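Local coordinates for protein ochratoxinase (PDB 4C65) that hydrolyses ochratoxin A to ochratoxin alpha and L-phenylalanine as a zinc-dependent carboxypeptidase of the amidohydrolase superfamily, at residues Leu28-Lys33 against His413-Gly418; Ile203-Ser208 against Val242-His247; Ala250-Ala255 against Glu271-Leu276. One frame throughout, in Å; residues are numbered along the deposited sequence.

Interaction 1: Leu28-Lys33 against His413-Gly418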
loop_
_atom_site.group_PDB
_atom_site.type_symbol
_atom_site.label_atom_id
_atom_site.label_comp_id
_atom_site.label_asym_id
_atom_site.label_seq_id
_atom_site.Cartn_x
_atom_site.Cartn_y
_atom_site.Cartn_z
ATOM N N LEU A 28 -32.333 -14.345 51.160
ATOM C CA LEU A 28 -32.224 -14.544 49.738
ATOM C C LEU A 28 -31.661 -15.927 49.477
ATOM O O LEU A 28 -30.691 -16.342 50.128
ATOM C CB LEU A 28 -31.314 -13.478 49.132
ATOM C CG LEU A 28 -31.141 -13.532 47.613
ATOM C CD1 LEU A 28 -31.050 -12.129 47.026
ATOM C CD2 LEU A 28 -29.901 -14.355 47.231
ATOM N N VAL A 29 -32.249 -16.638 48.528
ATOM C CA VAL A 29 -31.729 -17.930 48.143
ATOM C C VAL A 29 -31.129 -17.856 46.738
ATOM O O VAL A 29 -31.760 -17.343 45.812
ATOM C CB VAL A 29 -32.816 -19.003 48.168
ATOM C CG1 VAL A 29 -32.254 -20.339 47.728
ATOM C CG2 VAL A 29 -33.418 -19.115 49.563
ATOM N N ILE A 30 -29.915 -18.380 46.601
ATOM C CA ILE A 30 -29.288 -18.541 45.300
ATOM C C ILE A 30 -29.351 -20.011 44.914
ATOM O O ILE A 30 -28.928 -20.873 45.676
ATOM C CB ILE A 30 -27.800 -18.109 45.311
ATOM C CG1 ILE A 30 -27.675 -16.634 45.719
ATOM C CG2 ILE A 30 -27.173 -18.332 43.937
ATOM C CD1 ILE A 30 -26.238 -16.128 45.833
ATOM N N SER A 31 -29.883 -20.283 43.726
ATOM C CA SER A 31 -29.799 -21.615 43.135
ATOM C C SER A 31 -29.001 -21.496 41.857
ATOM O O SER A 31 -29.469 -20.898 40.901
ATOM C CB SER A 31 -31.190 -22.179 42.850
ATOM O OG SER A 31 -31.087 -23.452 42.253
ATOM N N ASP A 32 -27.788 -22.052 41.866
ATOM C CA ASP A 32 -26.864 -21.963 40.746
ATOM C C ASP A 32 -26.602 -20.511 40.378
ATOM O O ASP A 32 -26.033 -19.795 41.175
ATOM C CB ASP A 32 -27.352 -22.803 39.564
ATOM C CG ASP A 32 -27.294 -24.289 39.862
ATOM O OD1 ASP A 32 -26.376 -24.692 40.596
ATOM O OD2 ASP A 32 -28.166 -25.041 39.396
ATOM N N LYS A 33 -27.025 -20.062 39.198
ATOM C CA LYS A 33 -26.694 -18.704 38.727
ATOM C C LYS A 33 -27.745 -17.680 39.037
ATOM O O LYS A 33 -27.505 -16.489 38.855
ATOM C CB LYS A 33 -26.458 -18.728 37.227
ATOM C CG LYS A 33 -25.268 -19.596 36.854
ATOM C CD LYS A 33 -25.188 -19.882 35.364
ATOM C CE LYS A 33 -24.081 -20.868 35.032
ATOM N NZ LYS A 33 -23.184 -20.384 33.941
ATOM N N HIS A 413 -18.945 -9.511 51.049
ATOM C CA HIS A 413 -19.273 -10.666 50.208
ATOM C C HIS A 413 -19.617 -10.190 48.830
ATOM O O HIS A 413 -20.386 -9.233 48.683
ATOM C CB HIS A 413 -20.483 -11.438 50.730
ATOM C CG HIS A 413 -20.268 -12.100 52.047
ATOM N ND1 HIS A 413 -20.190 -11.400 53.229
ATOM C CD2 HIS A 413 -20.144 -13.407 52.372
ATOM C CE1 HIS A 413 -20.008 -12.248 54.225
ATOM N NE2 HIS A 413 -19.972 -13.470 53.729
ATOM N N VAL A 414 -19.091 -10.871 47.818
ATOM C CA VAL A 414 -19.445 -10.584 46.425
ATOM C C VAL A 414 -19.769 -11.869 45.653
ATOM O O VAL A 414 -18.909 -12.714 45.460
ATOM C CB VAL A 414 -18.331 -9.804 45.700
ATOM C CG1 VAL A 414 -18.725 -9.511 44.251
ATOM C CG2 VAL A 414 -18.030 -8.506 46.440
ATOM N N TRP A 415 -21.028 -11.993 45.235
ATOM C CA TRP A 415 -21.477 -13.034 44.330
ATOM C C TRP A 415 -21.687 -12.453 42.923
ATOM O O TRP A 415 -22.334 -11.419 42.762
ATOM C CB TRP A 415 -22.822 -13.617 44.778
ATOM C CG TRP A 415 -22.765 -14.486 45.965
ATOM C CD1 TRP A 415 -22.529 -15.831 45.987
ATOM C CD2 TRP A 415 -22.930 -14.081 47.318
ATOM N NE1 TRP A 415 -22.562 -16.290 47.274
ATOM C CE2 TRP A 415 -22.812 -15.234 48.112
ATOM C CE3 TRP A 415 -23.160 -12.854 47.940
ATOM C CZ2 TRP A 415 -22.914 -15.196 49.503
ATOM C CZ3 TRP A 415 -23.266 -12.816 49.307
ATOM C CH2 TRP A 415 -23.139 -13.974 50.078
ATOM N N LYS A 416 -21.114 -13.122 41.923
ATOM C CA LYS A 416 -21.378 -12.822 40.515
ATOM C C LYS A 416 -21.814 -14.107 39.842
ATOM O O LYS A 416 -21.084 -15.096 39.845
ATOM C CB LYS A 416 -20.137 -12.275 39.826
ATOM C CG LYS A 416 -20.433 -11.801 38.409
ATOM C CD LYS A 416 -19.194 -11.406 37.618
ATOM C CE LYS A 416 -18.490 -12.570 36.939
ATOM N NZ LYS A 416 -17.772 -12.079 35.746
ATOM N N GLY A 417 -23.016 -14.090 39.271
ATOM C CA GLY A 417 -23.584 -15.290 38.659
ATOM C C GLY A 417 -23.686 -16.448 39.629
ATOM O O GLY A 417 -23.506 -17.599 39.245
ATOM N N GLY A 418 -23.955 -16.134 40.898
ATOM C CA GLY A 418 -24.062 -17.149 41.946
ATOM C C GLY A 418 -22.745 -17.653 42.516
ATOM O O GLY A 418 -22.731 -18.395 43.475
HETATM O O HOH W 1 -24.489 -20.781 43.111
#

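Interaction 2: Ile203-Ser208 against Val242-His247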
loop_
_atom_site.group_PDB
_atom_site.type_symbol
_atom_site.label_atom_id
_atom_site.label_comp_id
_atom_site.label_asym_id
_atom_site.label_seq_id
_atom_site.Cartn_x
_atom_site.Cartn_y
_atom_site.Cartn_z
ATOM N N ILE A 203 -23.242 0.223 21.509
ATOM C CA ILE A 203 -22.495 1.104 20.603
ATOM C C ILE A 203 -22.375 2.495 21.199
ATOM O O ILE A 203 -23.345 3.053 21.711
ATOM C CB ILE A 203 -23.120 1.161 19.186
ATOM C CG1 ILE A 203 -23.137 -0.220 18.542
ATOM C CG2 ILE A 203 -22.333 2.118 18.273
ATOM C CD1 ILE A 203 -21.765 -0.829 18.311
ATOM N N LYS A 204 -21.180 3.067 21.114
ATOM C CA LYS A 204 -20.923 4.429 21.619
ATOM C C LYS A 204 -20.518 5.366 20.493
ATOM O O LYS A 204 -19.594 5.072 19.750
ATOM C CB LYS A 204 -19.826 4.380 22.695
ATOM C CG LYS A 204 -19.077 5.666 22.978
ATOM C CD LYS A 204 -19.718 6.556 24.013
ATOM C CE LYS A 204 -18.560 7.564 24.302
ATOM N NZ LYS A 204 -17.202 7.110 24.850
ATOM N N VAL A 205 -21.169 6.536 20.428
ATOM C CA VAL A 205 -20.795 7.601 19.476
ATOM C C VAL A 205 -20.412 8.885 20.200
ATOM O O VAL A 205 -20.865 9.133 21.319
ATOM C CB VAL A 205 -21.921 7.981 18.501
ATOM C CG1 VAL A 205 -22.281 6.794 17.662
ATOM C CG2 VAL A 205 -23.159 8.485 19.222
ATOM N N MET A 206 -19.555 9.677 19.546
ATOM C CA MET A 206 -19.258 11.023 19.977
ATOM C C MET A 206 -20.217 11.892 19.176
ATOM O O MET A 206 -20.125 11.985 17.963
ATOM C CB MET A 206 -17.811 11.369 19.681
ATOM C CG MET A 206 -16.793 10.419 20.307
ATOM S SD MET A 206 -16.928 10.265 22.101
ATOM C CE MET A 206 -15.289 9.611 22.496
ATOM N N ALA A 207 -21.160 12.499 19.878
ATOM C CA ALA A 207 -22.193 13.283 19.257
ATOM C C ALA A 207 -22.036 14.750 19.584
ATOM O O ALA A 207 -22.891 15.565 19.234
ATOM C CB ALA A 207 -23.546 12.775 19.689
ATOM N N SER A 208 -20.945 15.098 20.259
ATOM C CA SER A 208 -20.565 16.492 20.427
ATOM C C SER A 208 -19.105 16.593 20.810
ATOM O O SER A 208 -18.438 15.585 21.023
ATOM C CB SER A 208 -21.472 17.197 21.458
ATOM O OG SER A 208 -21.108 16.838 22.759
ATOM N N VAL A 242 -27.530 2.596 21.249
ATOM C CA VAL A 242 -26.407 3.478 21.087
ATOM C C VAL A 242 -26.393 4.420 22.255
ATOM O O VAL A 242 -27.422 4.965 22.655
ATOM C CB VAL A 242 -26.500 4.281 19.782
ATOM C CG1 VAL A 242 -25.420 5.339 19.731
ATOM C CG2 VAL A 242 -26.425 3.365 18.583
ATOM N N SER A 243 -25.209 4.600 22.805
ATOM C CA SER A 243 -24.970 5.584 23.818
ATOM C C SER A 243 -24.226 6.717 23.160
ATOM O O SER A 243 -23.245 6.495 22.441
ATOM C CB SER A 243 -24.108 4.986 24.939
ATOM O OG SER A 243 -23.730 5.982 25.878
ATOM N N ALA A 244 -24.656 7.938 23.453
ATOM C CA ALA A 244 -24.099 9.126 22.848
ATOM C C ALA A 244 -23.470 10.057 23.881
ATOM O O ALA A 244 -24.142 10.496 24.811
ATOM C CB ALA A 244 -25.198 9.866 22.120
ATOM N N HIS A 245 -22.178 10.345 23.694
ATOM C CA HIS A 245 -21.487 11.434 24.360
ATOM C C HIS A 245 -22.071 12.748 23.866
ATOM O O HIS A 245 -21.912 13.102 22.701
ATOM C CB HIS A 245 -19.995 11.325 24.062
ATOM C CG HIS A 245 -19.198 12.538 24.404
ATOM N ND1 HIS A 245 -18.331 12.561 25.471
ATOM C CD2 HIS A 245 -19.051 13.731 23.776
ATOM C CE1 HIS A 245 -17.724 13.734 25.522
ATOM N NE2 HIS A 245 -18.135 14.461 24.496
ATOM N N VAL A 246 -22.763 13.468 24.749
ATOM C CA VAL A 246 -23.354 14.785 24.418
ATOM C C VAL A 246 -23.191 15.828 25.524
ATOM O O VAL A 246 -23.418 15.553 26.707
ATOM C CB VAL A 246 -24.860 14.671 24.077
ATOM C CG1 VAL A 246 -25.055 14.021 22.722
ATOM C CG2 VAL A 246 -25.613 13.889 25.140
ATOM N N HIS A 247 -22.813 17.034 25.141
ATOM C CA HIS A 247 -22.769 18.144 26.078
ATOM C C HIS A 247 -23.774 19.194 25.631
ATOM O O HIS A 247 -24.833 19.355 26.256
ATOM C CB HIS A 247 -21.350 18.731 26.170
ATOM C CG HIS A 247 -20.390 17.869 26.934
ATOM N ND1 HIS A 247 -20.497 17.659 28.294
ATOM C CD2 HIS A 247 -19.317 17.154 26.533
ATOM C CE1 HIS A 247 -19.540 16.845 28.692
ATOM N NE2 HIS A 247 -18.805 16.528 27.644
#

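Interaction 3: Ala250-Ala255 against Glu271-Leu276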
loop_
_atom_site.group_PDB
_atom_site.type_symbol
_atom_site.label_atom_id
_atom_site.label_comp_id
_atom_site.label_asym_id
_atom_site.label_seq_id
_atom_site.Cartn_x
_atom_site.Cartn_y
_atom_site.Cartn_z
ATOM N N ALA A 250 -27.428 21.109 20.932
ATOM C CA ALA A 250 -27.391 20.674 19.510
ATOM C C ALA A 250 -27.096 19.167 19.405
ATOM O O ALA A 250 -27.793 18.434 18.695
ATOM C CB ALA A 250 -26.363 21.466 18.721
ATOM N N GLY A 251 -26.056 18.725 20.105
ATOM C CA GLY A 251 -25.671 17.323 20.106
ATOM C C GLY A 251 -26.679 16.425 20.804
ATOM O O GLY A 251 -27.006 15.344 20.295
ATOM N N ILE A 252 -27.189 16.881 21.950
ATOM C CA ILE A 252 -28.236 16.160 22.678
ATOM C C ILE A 252 -29.432 15.891 21.780
ATOM O O ILE A 252 -29.889 14.770 21.672
ATOM C CB ILE A 252 -28.724 16.923 23.921
ATOM C CG1 ILE A 252 -27.591 17.084 24.936
ATOM C CG2 ILE A 252 -29.878 16.192 24.572
ATOM C CD1 ILE A 252 -27.927 17.992 26.117
ATOM N N MET A 253 -29.929 16.930 21.125
ATOM C CA MET A 253 -31.120 16.802 20.282
ATOM C C MET A 253 -30.862 15.935 19.051
ATOM O O MET A 253 -31.721 15.158 18.656
ATOM C CB MET A 253 -31.640 18.177 19.863
ATOM C CG MET A 253 -32.103 19.038 21.035
ATOM S SD MET A 253 -33.519 18.328 21.896
ATOM C CE MET A 253 -34.796 18.841 20.753
ATOM N N ALA A 254 -29.693 16.053 18.457
ATOM C CA ALA A 254 -29.397 15.232 17.299
ATOM C C ALA A 254 -29.330 13.753 17.700
ATOM O O ALA A 254 -29.786 12.882 16.951
ATOM C CB ALA A 254 -28.098 15.675 16.638
ATOM N N ALA A 255 -28.783 13.472 18.880
ATOM C CA ALA A 255 -28.664 12.090 19.352
ATOM C C ALA A 255 -30.051 11.522 19.617
ATOM O O ALA A 255 -30.324 10.378 19.302
ATOM C CB ALA A 255 -27.810 12.022 20.590
ATOM N N GLU A 271 -35.502 21.600 30.191
ATOM C CA GLU A 271 -36.838 21.035 30.298
ATOM C C GLU A 271 -37.242 20.246 29.058
ATOM O O GLU A 271 -37.758 19.145 29.180
ATOM C CB GLU A 271 -37.873 22.096 30.632
ATOM C CG GLU A 271 -39.200 21.446 30.966
ATOM C CD GLU A 271 -40.349 22.391 31.301
ATOM O OE1 GLU A 271 -40.173 23.596 31.625
ATOM O OE2 GLU A 271 -41.509 21.914 31.234
ATOM N N GLU A 272 -37.000 20.797 27.877
ATOM C CA GLU A 272 -37.346 20.125 26.634
ATOM C C GLU A 272 -36.678 18.747 26.511
ATOM O O GLU A 272 -37.332 17.777 26.134
ATOM C CB GLU A 272 -36.970 21.005 25.436
ATOM C CG GLU A 272 -37.093 20.301 24.091
ATOM C CD GLU A 272 -36.910 21.222 22.900
ATOM O OE1 GLU A 272 -36.408 22.360 23.071
ATOM O OE2 GLU A 272 -37.257 20.795 21.785
ATOM N N VAL A 273 -35.383 18.670 26.845
ATOM C CA VAL A 273 -34.619 17.416 26.838
ATOM C C VAL A 273 -35.168 16.379 27.838
ATOM O O VAL A 273 -35.338 15.213 27.490
ATOM C CB VAL A 273 -33.143 17.669 27.184
ATOM C CG1 VAL A 273 -32.381 16.362 27.287
ATOM C CG2 VAL A 273 -32.496 18.559 26.131
ATOM N N TRP A 274 -35.446 16.810 29.065
ATOM C CA TRP A 274 -35.946 15.894 30.090
ATOM C C TRP A 274 -37.245 15.232 29.633
ATOM O O TRP A 274 -37.386 14.005 29.707
ATOM C CB TRP A 274 -36.158 16.598 31.432
ATOM C CG TRP A 274 -34.964 17.387 31.919
ATOM C CD1 TRP A 274 -33.655 17.058 31.768
ATOM C CD2 TRP A 274 -34.985 18.625 32.649
ATOM N NE1 TRP A 274 -32.856 18.015 32.354
ATOM C CE2 TRP A 274 -33.649 18.988 32.898
ATOM C CE3 TRP A 274 -36.006 19.467 33.098
ATOM C CZ2 TRP A 274 -33.305 20.164 33.558
ATOM C CZ3 TRP A 274 -35.662 20.633 33.790
ATOM C CH2 TRP A 274 -34.324 20.969 34.011
ATOM N N GLU A 275 -38.177 16.037 29.136
ATOM C CA GLU A 275 -39.449 15.522 28.638
ATOM C C GLU A 275 -39.267 14.547 27.487
ATOM O O GLU A 275 -39.894 13.488 27.470
ATOM C CB GLU A 275 -40.372 16.671 28.196
ATOM C CG GLU A 275 -40.906 17.479 29.367
ATOM C CD GLU A 275 -41.411 16.579 30.486
ATOM O OE1 GLU A 275 -42.258 15.703 30.190
ATOM O OE2 GLU A 275 -40.934 16.715 31.649
ATOM N N LEU A 276 -38.416 14.905 26.524
ATOM C CA LEU A 276 -38.119 14.016 25.415
ATOM C C LEU A 276 -37.542 12.695 25.896
ATOM O O LEU A 276 -37.890 11.630 25.359
ATOM C CB LEU A 276 -37.145 14.650 24.405
ATOM C CG LEU A 276 -37.769 15.554 23.347
ATOM C CD1 LEU A 276 -36.676 16.271 22.555
ATOM C CD2 LEU A 276 -38.658 14.769 22.398
#

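Interaction 1: Leu28-Lys33 against His413-Gly418
I30 is the first residue of 28-33 to meet 413-418, and it does so with two branches. CG1 lies anti to the carbonyl carbon (chi1 -60°), and the CD1 it carries sits over one face of the W415 indole. The CH-pi geometry is clear: CD1 stands 3.8 Å from the centroid of the five-membered ring and 13° off the ring normal. Its nearest ring atom is W415 CD1 at 3.7 Å, so the methyl is displaced toward the rim. The other branch, I30 CG2, rests 3.9 Å from G418 CA.

After S31 the strand ends, and the contact passes from side chains to backbone. D32 O receives the CA-H of G418 at 3.4 Å from G418 CA, with an angle at hydrogen of 167°. A water lies between the turns, 2.7 Å from D32 O and 3.0 Å from G418 O. The carboxylate of D32 is engaged elsewhere, OD1 taking the backbone N-H of K6. K33 then returns a second CA-H...O contact, its CA 3.4 Å from G417 O, while its aliphatic CG passes the same oxygen at 3.6 Å.

Both glycines have positive phi, and G418, with no side chain, sets its CA directly against D32 O and I30 CG2. Strands 26-31 and 411-416 are not paired with each other here; I10 of strand 7-15 touches both I30 and W415. The chemistry thus amounts to one CH-pi contact, two weak CA-H...O contacts and a water, joining the ends of two unpaired strands that probably belong to the smaller beta-sandwich domain.

Interaction 2: Ile203-Ser208 against Val242-His247
K204 and H245 face the same side of two neighbouring parallel strands, 203-206 and 242-246, joined through helix 225-237 in a beta-alpha-beta crossover of the TIM barrel. Four backbone bonds set the register, from S243 N to I203 O (2.7 Å) through to A207 N on H245 O; the short strand axes diverge by 25°.

The side chain of H245 starts at CB, which lies 3.6 Å from V205 O and 3.8 Å from M206 SD. CG, anti to the backbone N (chi1 166°), remains near that sulfur, which approaches the imidazole obliquely, 4.4 Å from its centroid. Farther out, CD2 meets S208 O at 3.4 Å, near the ring plane at its edge. At the tip, NE2 is hydrogen-bonded to G209 O, and the ring stacks with H149.

H245 and H265 are ligands of the second zinc, while K204, an active-site residue, binds both zincs. K204 is modelled in two conformers; in one of them CE lies 4.0 Å from H245 CB and NZ is hydrogen-bonded to L115 O, a tentative placement. On the other face, V205, V242 and A244 form apolar contacts; V205 and V242 also touch helix 225-237.

Beyond the strands, S208 OG accepts the backbone N-H of H247 at 2.9 Å, with an N-H...O angle of 145°.

Interaction 3: Ala250-Ala255 against Glu271-Leu276
The E272 carboxylate is held by a salt bridge from OE1 to K249 NZ, just before 250-255, while its other oxygen, OE2, lies 3.3 Å from the terminal methyl CE of M253, the shortest approach between 250-255 and 271-276. The side chains of E272 and M253 cross at about a right angle. E272 reaches across because its CG lies anti to the backbone N (chi1 171°) and the chain stays extended beyond it.

M253 follows a different path. Its chain bends at chi2 and again at chi3 (-79°), curling SD and CE toward the facing helix although its CB does not point that way. CE then lies 3.7 Å from L276 CD1, with SD at 3.8 Å from the same methyl. The thioether therefore meets E272 and L276, residues one helical turn apart.

Deeper in the interface, I252 CG2 abuts both methyls of V273, 3.7 Å from V273 CG1 and 3.9 Å from V273 CG2. I252 also touches V246 and L263 on barrel strands, which places this pair on the inner side of the helix layer. V273 N is hydrogen-bonded to D270 OD1.

The short helix axes approach to 11.0 Å and run at 21° to one another, nearly parallel, as expected of successive outer helices in a TIM barrel. That separation, and a summed buried area of 198 Å², indicate contact through side-chain ends. The chemistry implies a mainly apolar join between the helices, with the charged E272 and its salt bridge to K249 at the solvent-exposed side.

In the fold
From the N terminus, 28-33 on strand 26-31 enters first, but its partner 413-418, on strand 411-416, comes some 380 residues later, so interaction 1 closes a very long loop and ties two strands probably of the smaller beta-sandwich domain. Interactions 2 and 3, in the TIM barrel, both lie within that loop. They follow in series: 203-208 with 242-247 closes one beta-alpha-beta unit, and 250-255 with 271-276 then joins the next two helices. Strand 242-246 leads directly into helix 249-258, and the two contacts touch, with A244 CB 3.7 Å from A255 CB. Interaction 1 lies across the chain's centre, its nearest atoms about 20 Å from those of interaction 2.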